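Local coordinates for 2,3,4,5-tetrahydropyridine-2,6-dicarboxylate N-succinyltransferase (Campylobacter jejuni, PDB 2RIJ), which probably catalyses the succinyl-CoA-dependent conversion of cyclic tetrahydrodipicolinate into acyclic N-succinyl-L-2-amino-6-oxopimelate, in the succinylase route of lysine biosynthesis, at residues Phe48-Tyr53 / Gly105-Asp110; Gly36-Asn41 / Leu180-Ala185; Ser140-Leu145 / Lys204-Leu209. One frame throughout, in Å; residues are numbered along the deposited sequence.

Contact 1. Residues Phe48-Tyr53 / Gly105-Asp110; sequences FALINY and GHQNID
Asn-52 and Asn-108 meet amide to amide, from opposite directions, and exchange two hydrogen bonds. Asn-52 ND2 gives the shorter, to Asn-108 OD1 at 3.0 Å, in the carbonyl plane and on a lone pair. In return Asn-108 ND2 reaches Asn-52 OD1 at 3.2 Å, tilted 28° from that carbonyl's plane; the two amide planes stand 33° apart. Asn-108, in the first turn of helix 107-117, has CG anti to its carbonyl carbon (chi1 -73°), which swings the amide off the helix toward strand 52-53. Both atoms of the Asn-52 amide are used twice: OD1 also accepts from Asn-56 ND2, and ND2 also donates to Phe-28 O.

Leu-50 lies against the start of the helix. In one of its two modelled conformers its CD2 is 3.6 Å from Gln-107 NE2, a detail that depends on that conformer; Met-188 of a neighbouring subunit packs on both residues.

Asn-108 ND2 and His-106 ND1 also bond a citrate, probably from the crystallisation liquor. The four hydrogen bonds of the Asn-52 amide leave little doubt about which end is oxygen, and its pairing probably limits rotation of the Asn-108 amide.

Contact 2. Residues Gly36-Asn41 / Leu180-Ala185; sequences GQLNKN and LEYLRA
Two backbone N-H groups, of Leu-38 and Asn-39, converge on Glu-179 OE2 just ahead of helix 180-192, where Leu-38 packs on Tyr-182. The neighbouring amide of Gln-37 is held from both ends: OE1 accepts from Glu-179 N, while NE2 donates to Pro-177 O. The chain of Gln-37 bends at chi2 (74°) to get there, and the bend leaves its methylene groups to meet the tyrosine.

Gln-37 CG lies over the middle of one face of the Tyr-182 ring, 4.2 Å from the centroid and 11° off the normal, a CH-pi contact. Gln-37 CB sits nearer the ring's root, 3.6 Å from Tyr-182 CD1. Tyr-182 has CG anti to its backbone N (chi1 175°), which stretches the ring away from the helix and alongside the loop.

The loop 36-41 is the turn of a beta hairpin, joining antiparallel strands 27-35 and 43-48 of the N-terminal sheet. The first turns of helix 180-192 pack on this turn, at the protein surface.

Leu-38 crosses Tyr-182 at a slant. Its CG is 4.0 Å from Tyr-182 CB, and CD2 stands at the ring edge, close to the ring plane, 4.1 Å from Tyr-182 CD1. The other methyl, Leu-38 CD1, reaches the helix backbone, 3.7 Å from Tyr-182 N and 3.8 Å from Glu-181 C. Farther round the helix, Arg-184 NH1 bonds Glu-181 OE1 in a salt bridge, while its NH2 forms another with Asp-216 OD1 of a neighbouring subunit and a hydrogen bond with Pro-214 O of that subunit.

Contact 3. Residues Ser140-Leu145 / Lys204-Leu209; sequences SIYLKL and KFPRFL
Tyr-142 meets Pro-206 where helix 138-149, lying on the N-terminal antiparallel sheet, faces the loop that runs on from strand 201-203 toward the left-handed beta-helix typical of this family. In the Tyr-142 side chain, CB and CG lie too far back to touch the loop; the side chain also touches Gln-45 and Ala-46 of strand 43-48. Farther out the proline begins: CE2 of Tyr-142 is 3.8 Å from Pro-206 CG, and CZ stands 4.0 Å from Pro-206 CD. At the end of the side chain, Tyr-142 OH approaches the same Pro-206 CD to 3.3 Å, the two side chains coming from opposite directions with Pro-206 CG placed obliquely to the ring.

A water in the plane of the tyrosine ring, by its hydroxyl, donates to Lys-204 O at 2.8 Å; its spacing from Tyr-142 OH is too short to trust.

One helical turn on, Leu-145 continues the apolar seam beside Phe-205. That ring also stacks on Phe-247 and takes a cation-pi contact from Arg-227, which ties the loop to the beta-helix side. Leu-145 crosses Phe-205 at about a right angle, and only its CD1 methyl does the touching, 4.0 Å from Phe-205 CE2.

Overall arrangement
Both segments of contact 1 (48-53 / 105-110) fall between the two segments of contact 2 (36-41 / 180-185). Contact 3 begins later, and its second segment follows that of contact 2. Contacts 1 and 3, centres 18 Å apart, meet directly: Ile-51 CD1 lies 3.8 Å from Leu-143 CD1 of helix 138-149. Contact 2 stands apart, its centre about 32 Å from that of contact 1 and 20 Å from that of contact 3. The hairpin of strands 27-35 and 43-48 links all three: its turn forms contact 2, its second strand touches contact 3 and leads into contact 1. Contacts 2 and 3 both join the N-terminal sheet and its helices to residues 180-209, which run on toward the beta-helix.

Contact 1. Residues Phe48-Tyr53 / Gly105-Asp110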
loop_
_atom_site.group_PDB
_atom_site.type_symbol
_atom_site.label_atom_id
_atom_site.label_comp_id
_atom_site.label_asym_id
_atom_site.label_seq_id
_atom_site.Cartn_x
_atom_site.Cartn_y
_atom_site.Cartn_z
ATOM N N PHE A 48 -18.879 31.440 45.707
ATOM C CA PHE A 48 -19.101 30.778 46.962
ATOM C C PHE A 48 -17.768 30.500 47.619
ATOM O O PHE A 48 -16.824 30.129 46.944
ATOM C CB PHE A 48 -19.792 29.417 46.737
ATOM C CG PHE A 48 -21.165 29.487 46.132
ATOM C CD1 PHE A 48 -21.337 29.587 44.769
ATOM C CD2 PHE A 48 -22.284 29.328 46.928
ATOM C CE1 PHE A 48 -22.565 29.586 44.172
ATOM C CE2 PHE A 48 -23.546 29.340 46.359
ATOM C CZ PHE A 48 -23.683 29.448 44.952
ATOM N N ALA A 49 -17.720 30.576 48.948
ATOM C CA ALA A 49 -16.536 30.152 49.676
ATOM C C ALA A 49 -16.737 28.821 50.374
ATOM O O ALA A 49 -15.778 28.278 50.922
ATOM C CB ALA A 49 -16.121 31.228 50.703
ATOM N N LEU A 50 -17.973 28.308 50.345
ATOM C CA LEU A 50 -18.338 27.040 51.002
ATOM C C LEU A 50 -19.482 26.413 50.226
ATOM O O LEU A 50 -20.479 27.078 49.946
ATOM C CB LEU A 50 -18.812 27.254 52.446
ATOM C CG LEU A 50 -17.826 27.618 53.554
ATOM C CD1 LEU A 50 -18.603 28.038 54.830
ATOM C CD2 LEU A 50 -16.834 26.474 53.831
ATOM N N ILE A 51 -19.319 25.151 49.860
ATOM C CA ILE A 51 -20.327 24.373 49.178
ATOM C C ILE A 51 -20.694 23.214 50.071
ATOM O O ILE A 51 -19.833 22.471 50.572
ATOM C CB ILE A 51 -19.775 23.778 47.835
ATOM C CG1 ILE A 51 -19.227 24.869 46.947
ATOM C CG2 ILE A 51 -20.826 22.930 47.107
ATOM C CD1 ILE A 51 -20.335 25.827 46.457
ATOM N N ASN A 52 -21.987 23.046 50.245
ATOM C CA ASN A 52 -22.520 21.954 51.039
ATOM C C ASN A 52 -23.198 21.002 50.058
ATOM O O ASN A 52 -24.013 21.436 49.220
ATOM C CB ASN A 52 -23.515 22.483 52.069
ATOM C CG ASN A 52 -22.872 23.370 53.111
ATOM O OD1 ASN A 52 -22.319 22.884 54.084
ATOM N ND2 ASN A 52 -22.968 24.675 52.924
ATOM N N TYR A 53 -22.813 19.730 50.097
ATOM C CA TYR A 53 -23.469 18.700 49.263
ATOM C C TYR A 53 -23.867 17.549 50.163
ATOM O O TYR A 53 -23.017 16.930 50.756
ATOM C CB TYR A 53 -22.562 18.191 48.144
ATOM C CG TYR A 53 -23.248 17.153 47.304
ATOM C CD1 TYR A 53 -24.298 17.511 46.455
ATOM C CD2 TYR A 53 -22.903 15.826 47.390
ATOM C CE1 TYR A 53 -24.951 16.568 45.711
ATOM C CE2 TYR A 53 -23.589 14.863 46.651
ATOM C CZ TYR A 53 -24.600 15.257 45.829
ATOM O OH TYR A 53 -25.283 14.343 45.101
ATOM N N GLY A 105 -14.409 26.022 64.133
ATOM C CA GLY A 105 -14.579 25.008 63.108
ATOM C C GLY A 105 -15.967 24.748 62.552
ATOM O O GLY A 105 -16.207 23.694 61.927
ATOM N N HIS A 106 -16.895 25.668 62.794
ATOM C CA HIS A 106 -18.234 25.543 62.245
ATOM C C HIS A 106 -18.262 26.483 61.048
ATOM O O HIS A 106 -18.460 27.686 61.175
ATOM C CB HIS A 106 -19.278 25.958 63.266
ATOM C CG HIS A 106 -19.247 25.168 64.522
ATOM N ND1 HIS A 106 -19.710 23.877 64.599
ATOM C CD2 HIS A 106 -18.837 25.500 65.766
ATOM C CE1 HIS A 106 -19.569 23.437 65.835
ATOM N NE2 HIS A 106 -19.042 24.405 66.564
ATOM N N GLN A 107 -18.054 25.932 59.871
ATOM C CA GLN A 107 -17.711 26.747 58.731
ATOM C C GLN A 107 -18.858 27.600 58.210
ATOM O O GLN A 107 -18.649 28.724 57.801
ATOM C CB GLN A 107 -17.202 25.846 57.628
ATOM C CG GLN A 107 -15.829 25.242 57.914
ATOM C CD GLN A 107 -15.212 24.750 56.650
ATOM O OE1 GLN A 107 -15.642 23.726 56.098
ATOM N NE2 GLN A 107 -14.232 25.506 56.132
ATOM N N ASN A 108 -20.056 27.047 58.215
ATOM C CA ASN A 108 -21.242 27.764 57.794
ATOM C C ASN A 108 -21.514 28.897 58.769
ATOM O O ASN A 108 -21.947 29.968 58.355
ATOM C CB ASN A 108 -22.462 26.850 57.686
ATOM C CG ASN A 108 -22.399 25.914 56.481
ATOM O OD1 ASN A 108 -22.364 26.355 55.331
ATOM N ND2 ASN A 108 -22.404 24.623 56.746
ATOM N N ILE A 109 -21.235 28.670 60.048
ATOM C CA ILE A 109 -21.478 29.700 61.059
ATOM C C ILE A 109 -20.431 30.796 60.887
ATOM O O ILE A 109 -20.775 31.967 60.850
ATOM C CB ILE A 109 -21.455 29.172 62.500
ATOM C CG1 ILE A 109 -22.322 27.911 62.632
ATOM C CG2 ILE A 109 -21.971 30.280 63.445
ATOM C CD1 ILE A 109 -22.645 27.455 64.113
ATOM N N ASP A 110 -19.161 30.421 60.734
ATOM C CA ASP A 110 -18.110 31.416 60.464
ATOM C C ASP A 110 -18.423 32.297 59.250
ATOM O O ASP A 110 -18.099 33.477 59.220
ATOM C CB ASP A 110 -16.752 30.742 60.220
ATOM C CG ASP A 110 -16.242 29.935 61.420
ATOM O OD1 ASP A 110 -16.589 30.254 62.577
ATOM O OD2 ASP A 110 -15.504 28.943 61.189
#

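Contact 2. Residues Gly36-Asn41 / Leu180-Ala185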
loop_
_atom_site.group_PDB
_atom_site.type_symbol
_atom_site.label_atom_id
_atom_site.label_comp_id
_atom_site.label_asym_id
_atom_site.label_seq_id
_atom_site.Cartn_x
_atom_site.Cartn_y
_atom_site.Cartn_z
ATOM N N GLY A 36 -25.012 43.473 36.831
ATOM C CA GLY A 36 -24.763 44.340 35.689
ATOM C C GLY A 36 -24.544 45.783 36.103
ATOM O O GLY A 36 -25.207 46.275 37.015
ATOM N N GLN A 37 -23.566 46.422 35.464
ATOM C CA GLN A 37 -23.255 47.837 35.648
ATOM C C GLN A 37 -24.410 48.701 35.097
ATOM O O GLN A 37 -24.627 49.807 35.564
ATOM C CB GLN A 37 -21.973 48.228 34.887
ATOM C CG GLN A 37 -20.658 47.624 35.370
ATOM C CD GLN A 37 -20.544 46.164 34.996
ATOM O OE1 GLN A 37 -21.193 45.721 34.037
ATOM N NE2 GLN A 37 -19.771 45.398 35.771
ATOM N N LEU A 38 -25.092 48.222 34.065
ATOM C CA LEU A 38 -26.261 48.887 33.494
ATOM C C LEU A 38 -27.551 48.215 33.979
ATOM O O LEU A 38 -28.470 48.874 34.458
ATOM C CB LEU A 38 -26.210 48.856 31.956
ATOM C CG LEU A 38 -25.184 49.711 31.221
ATOM C CD1 LEU A 38 -25.463 49.667 29.736
ATOM C CD2 LEU A 38 -25.218 51.116 31.699
ATOM N N ASN A 39 -27.612 46.898 33.863
ATOM C CA ASN A 39 -28.778 46.143 34.279
ATOM C C ASN A 39 -28.494 45.445 35.624
ATOM O O ASN A 39 -27.990 44.328 35.679
ATOM C CB ASN A 39 -29.159 45.156 33.177
ATOM C CG ASN A 39 -29.243 45.821 31.786
ATOM O OD1 ASN A 39 -28.246 45.898 31.038
ATOM N ND2 ASN A 39 -30.440 46.297 31.434
ATOM N N LYS A 40 -28.836 46.130 36.714
ATOM C CA LYS A 40 -28.474 45.670 38.054
ATOM C C LYS A 40 -29.246 44.426 38.484
ATOM O O LYS A 40 -28.869 43.775 39.430
ATOM C CB LYS A 40 -28.610 46.803 39.085
ATOM C CG LYS A 40 -27.500 47.875 38.976
ATOM N N ASN A 41 -30.281 44.047 37.759
ATOM C CA ASN A 41 -30.925 42.762 38.035
ATOM C C ASN A 41 -30.303 41.571 37.310
ATOM O O ASN A 41 -30.714 40.428 37.516
ATOM C CB ASN A 41 -32.398 42.850 37.666
ATOM C CG ASN A 41 -33.109 43.935 38.442
ATOM O OD1 ASN A 41 -33.060 43.968 39.679
ATOM N ND2 ASN A 41 -33.757 44.846 37.722
ATOM N N LEU A 180 -21.080 44.144 28.091
ATOM C CA LEU A 180 -20.555 44.688 26.848
ATOM C C LEU A 180 -21.221 46.050 26.547
ATOM O O LEU A 180 -20.566 46.971 26.074
ATOM C CB LEU A 180 -20.738 43.686 25.676
ATOM C CG LEU A 180 -19.882 42.393 25.824
ATOM C CD1 LEU A 180 -20.317 41.320 24.836
ATOM C CD2 LEU A 180 -18.403 42.701 25.687
ATOM N N GLU A 181 -22.509 46.188 26.842
ATOM C CA GLU A 181 -23.219 47.421 26.533
ATOM C C GLU A 181 -22.698 48.575 27.390
ATOM O O GLU A 181 -22.710 49.733 26.976
ATOM C CB GLU A 181 -24.727 47.229 26.691
ATOM C CG GLU A 181 -25.578 48.366 26.114
ATOM C CD GLU A 181 -25.168 48.809 24.677
ATOM O OE1 GLU A 181 -25.035 47.975 23.741
ATOM O OE2 GLU A 181 -24.989 50.031 24.490
ATOM N N TYR A 182 -22.198 48.251 28.571
ATOM C CA TYR A 182 -21.563 49.251 29.416
ATOM C C TYR A 182 -20.252 49.786 28.769
ATOM O O TYR A 182 -19.957 50.987 28.809
ATOM C CB TYR A 182 -21.302 48.683 30.823
ATOM C CG TYR A 182 -20.542 49.648 31.677
ATOM C CD1 TYR A 182 -21.206 50.639 32.392
ATOM C CD2 TYR A 182 -19.154 49.624 31.705
ATOM C CE1 TYR A 182 -20.520 51.531 33.170
ATOM C CE2 TYR A 182 -18.457 50.522 32.458
ATOM C CZ TYR A 182 -19.149 51.463 33.201
ATOM O OH TYR A 182 -18.443 52.358 33.938
ATOM N N LEU A 183 -19.467 48.887 28.189
ATOM C CA LEU A 183 -18.260 49.267 27.504
ATOM C C LEU A 183 -18.584 50.110 26.283
ATOM O O LEU A 183 -17.899 51.090 25.988
ATOM C CB LEU A 183 -17.439 48.020 27.118
ATOM C CG LEU A 183 -16.765 47.215 28.212
ATOM C CD1 LEU A 183 -16.132 45.951 27.589
ATOM C CD2 LEU A 183 -15.695 48.001 28.998
ATOM N N ARG A 184 -19.616 49.729 25.542
ATOM C CA ARG A 184 -20.010 50.494 24.354
ATOM C C ARG A 184 -20.452 51.887 24.777
ATOM O O ARG A 184 -20.017 52.877 24.193
ATOM C CB ARG A 184 -21.138 49.785 23.600
ATOM C CG ARG A 184 -20.703 48.455 22.963
ATOM C CD ARG A 184 -21.897 47.753 22.281
ATOM N NE ARG A 184 -21.566 46.360 22.013
ATOM C CZ ARG A 184 -22.211 45.321 22.521
ATOM N NH1 ARG A 184 -23.291 45.490 23.266
ATOM N NH2 ARG A 184 -21.759 44.116 22.275
ATOM N N ALA A 185 -21.329 51.955 25.780
ATOM C CA ALA A 185 -21.863 53.245 26.269
ATOM C C ALA A 185 -20.773 54.200 26.808
ATOM O O ALA A 185 -20.921 55.421 26.740
ATOM C CB ALA A 185 -22.935 53.022 27.346
#

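Contact 3. Residues Ser140-Leu145 / Lys204-Leu209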
loop_
_atom_site.group_PDB
_atom_site.type_symbol
_atom_site.label_atom_id
_atom_site.label_comp_id
_atom_site.label_asym_id
_atom_site.label_seq_id
_atom_site.Cartn_x
_atom_site.Cartn_y
_atom_site.Cartn_z
ATOM N N SER A 140 -28.058 29.032 40.401
ATOM C CA SER A 140 -28.032 27.580 40.466
ATOM C C SER A 140 -27.041 26.984 39.456
ATOM O O SER A 140 -26.415 25.986 39.751
ATOM C CB SER A 140 -29.410 26.951 40.331
ATOM O OG SER A 140 -29.921 27.126 39.046
ATOM N N ILE A 141 -26.861 27.614 38.295
ATOM C CA ILE A 141 -25.809 27.186 37.368
ATOM C C ILE A 141 -24.455 27.247 38.082
ATOM O O ILE A 141 -23.651 26.310 38.010
ATOM C CB ILE A 141 -25.702 28.078 36.080
ATOM C CG1 ILE A 141 -26.961 27.964 35.242
ATOM C CG2 ILE A 141 -24.470 27.643 35.243
ATOM C CD1 ILE A 141 -27.124 29.061 34.195
ATOM N N TYR A 142 -24.202 28.344 38.773
ATOM C CA TYR A 142 -22.913 28.504 39.475
ATOM C C TYR A 142 -22.740 27.487 40.616
ATOM O O TYR A 142 -21.642 26.905 40.779
ATOM C CB TYR A 142 -22.724 29.940 39.942
ATOM C CG TYR A 142 -22.022 30.813 38.933
ATOM C CD1 TYR A 142 -22.717 31.426 37.924
ATOM C CD2 TYR A 142 -20.631 30.935 38.945
ATOM C CE1 TYR A 142 -22.069 32.194 36.983
ATOM C CE2 TYR A 142 -19.977 31.708 38.008
ATOM C CZ TYR A 142 -20.706 32.342 37.044
ATOM O OH TYR A 142 -20.083 33.117 36.091
ATOM N N LEU A 143 -23.820 27.191 41.350
ATOM C CA LEU A 143 -23.740 26.147 42.377
ATOM C C LEU A 143 -23.370 24.766 41.747
ATOM O O LEU A 143 -22.544 24.013 42.302
ATOM C CB LEU A 143 -25.028 26.050 43.168
ATOM C CG LEU A 143 -25.072 25.021 44.290
ATOM C CD1 LEU A 143 -23.911 25.132 45.259
ATOM C CD2 LEU A 143 -26.407 25.164 45.000
ATOM N N LYS A 144 -24.021 24.418 40.639
ATOM C CA LYS A 144 -23.724 23.208 39.887
ATOM C C LYS A 144 -22.247 23.174 39.411
ATOM O O LYS A 144 -21.556 22.190 39.600
ATOM C CB LYS A 144 -24.695 23.079 38.714
ATOM C CG LYS A 144 -26.153 22.724 39.163
ATOM C CD LYS A 144 -27.192 22.912 38.070
ATOM C CE LYS A 144 -28.569 22.381 38.478
ATOM N NZ LYS A 144 -28.633 20.915 38.492
ATOM N N LEU A 145 -21.753 24.275 38.862
ATOM C CA LEU A 145 -20.356 24.309 38.404
ATOM C C LEU A 145 -19.405 24.085 39.564
ATOM O O LEU A 145 -18.430 23.370 39.416
ATOM C CB LEU A 145 -20.062 25.605 37.671
ATOM C CG LEU A 145 -20.773 25.787 36.307
ATOM C CD1 LEU A 145 -20.508 27.185 35.724
ATOM C CD2 LEU A 145 -20.444 24.657 35.273
ATOM N N LYS A 204 -19.385 33.628 28.360
ATOM C CA LYS A 204 -20.442 33.341 29.338
ATOM C C LYS A 204 -19.966 32.639 30.616
ATOM O O LYS A 204 -20.691 32.638 31.609
ATOM C CB LYS A 204 -21.555 32.481 28.679
ATOM C CG LYS A 204 -22.401 33.246 27.657
ATOM C CD LYS A 204 -23.366 32.343 26.934
ATOM C CE LYS A 204 -24.428 33.159 26.166
ATOM N NZ LYS A 204 -25.504 32.337 25.636
ATOM N N PHE A 205 -18.799 32.007 30.568
ATOM C CA PHE A 205 -18.250 31.255 31.696
ATOM C C PHE A 205 -16.964 31.925 32.197
ATOM O O PHE A 205 -16.157 32.386 31.380
ATOM C CB PHE A 205 -17.853 29.836 31.282
ATOM C CG PHE A 205 -19.000 28.893 31.071
ATOM C CD1 PHE A 205 -19.817 29.031 29.957
ATOM C CD2 PHE A 205 -19.226 27.845 31.937
ATOM C CE1 PHE A 205 -20.906 28.163 29.742
ATOM C CE2 PHE A 205 -20.314 26.967 31.724
ATOM C CZ PHE A 205 -21.166 27.168 30.639
ATOM N N PRO A 206 -16.714 31.860 33.523
ATOM C CA PRO A 206 -15.430 32.246 34.118
ATOM C C PRO A 206 -14.431 31.086 34.120
ATOM O O PRO A 206 -14.736 29.974 33.643
ATOM C CB PRO A 206 -15.842 32.622 35.541
ATOM C CG PRO A 206 -16.911 31.683 35.832
ATOM C CD PRO A 206 -17.648 31.399 34.572
ATOM N N ARG A 207 -13.226 31.376 34.578
ATOM C CA ARG A 207 -12.191 30.404 34.666
ATOM C C ARG A 207 -12.239 29.742 36.050
ATOM O O ARG A 207 -12.626 30.353 37.051
ATOM C CB ARG A 207 -10.844 31.050 34.386
ATOM C CG ARG A 207 -10.766 31.505 32.899
ATOM C CD ARG A 207 -9.858 32.569 32.640
ATOM N NE ARG A 207 -9.804 32.889 31.217
ATOM C CZ ARG A 207 -8.909 33.699 30.721
ATOM N NH1 ARG A 207 -8.044 34.259 31.520
ATOM N NH2 ARG A 207 -8.866 33.929 29.441
ATOM N N PHE A 208 -11.774 28.513 36.075
ATOM C CA PHE A 208 -11.612 27.693 37.304
ATOM C C PHE A 208 -10.866 28.403 38.417
ATOM O O PHE A 208 -11.343 28.414 39.543
ATOM C CB PHE A 208 -10.909 26.386 36.865
ATOM C CG PHE A 208 -10.618 25.380 37.921
ATOM C CD1 PHE A 208 -9.442 25.465 38.660
ATOM C CD2 PHE A 208 -11.422 24.223 38.058
ATOM C CE1 PHE A 208 -9.087 24.468 39.567
ATOM C CE2 PHE A 208 -11.075 23.233 38.953
ATOM C CZ PHE A 208 -9.906 23.375 39.742
ATOM N N LEU A 209 -9.733 29.048 38.104
ATOM C CA LEU A 209 -8.919 29.647 39.140
ATOM C C LEU A 209 -9.523 30.940 39.714
ATOM O O LEU A 209 -9.058 31.439 40.714
ATOM C CB LEU A 209 -7.453 29.818 38.659
ATOM C CG LEU A 209 -6.639 28.522 38.575
ATOM C CD1 LEU A 209 -5.283 28.861 37.874
ATOM C CD2 LEU A 209 -6.421 27.857 39.960
HETATM O O HOH W 1 -21.299 33.832 34.120
#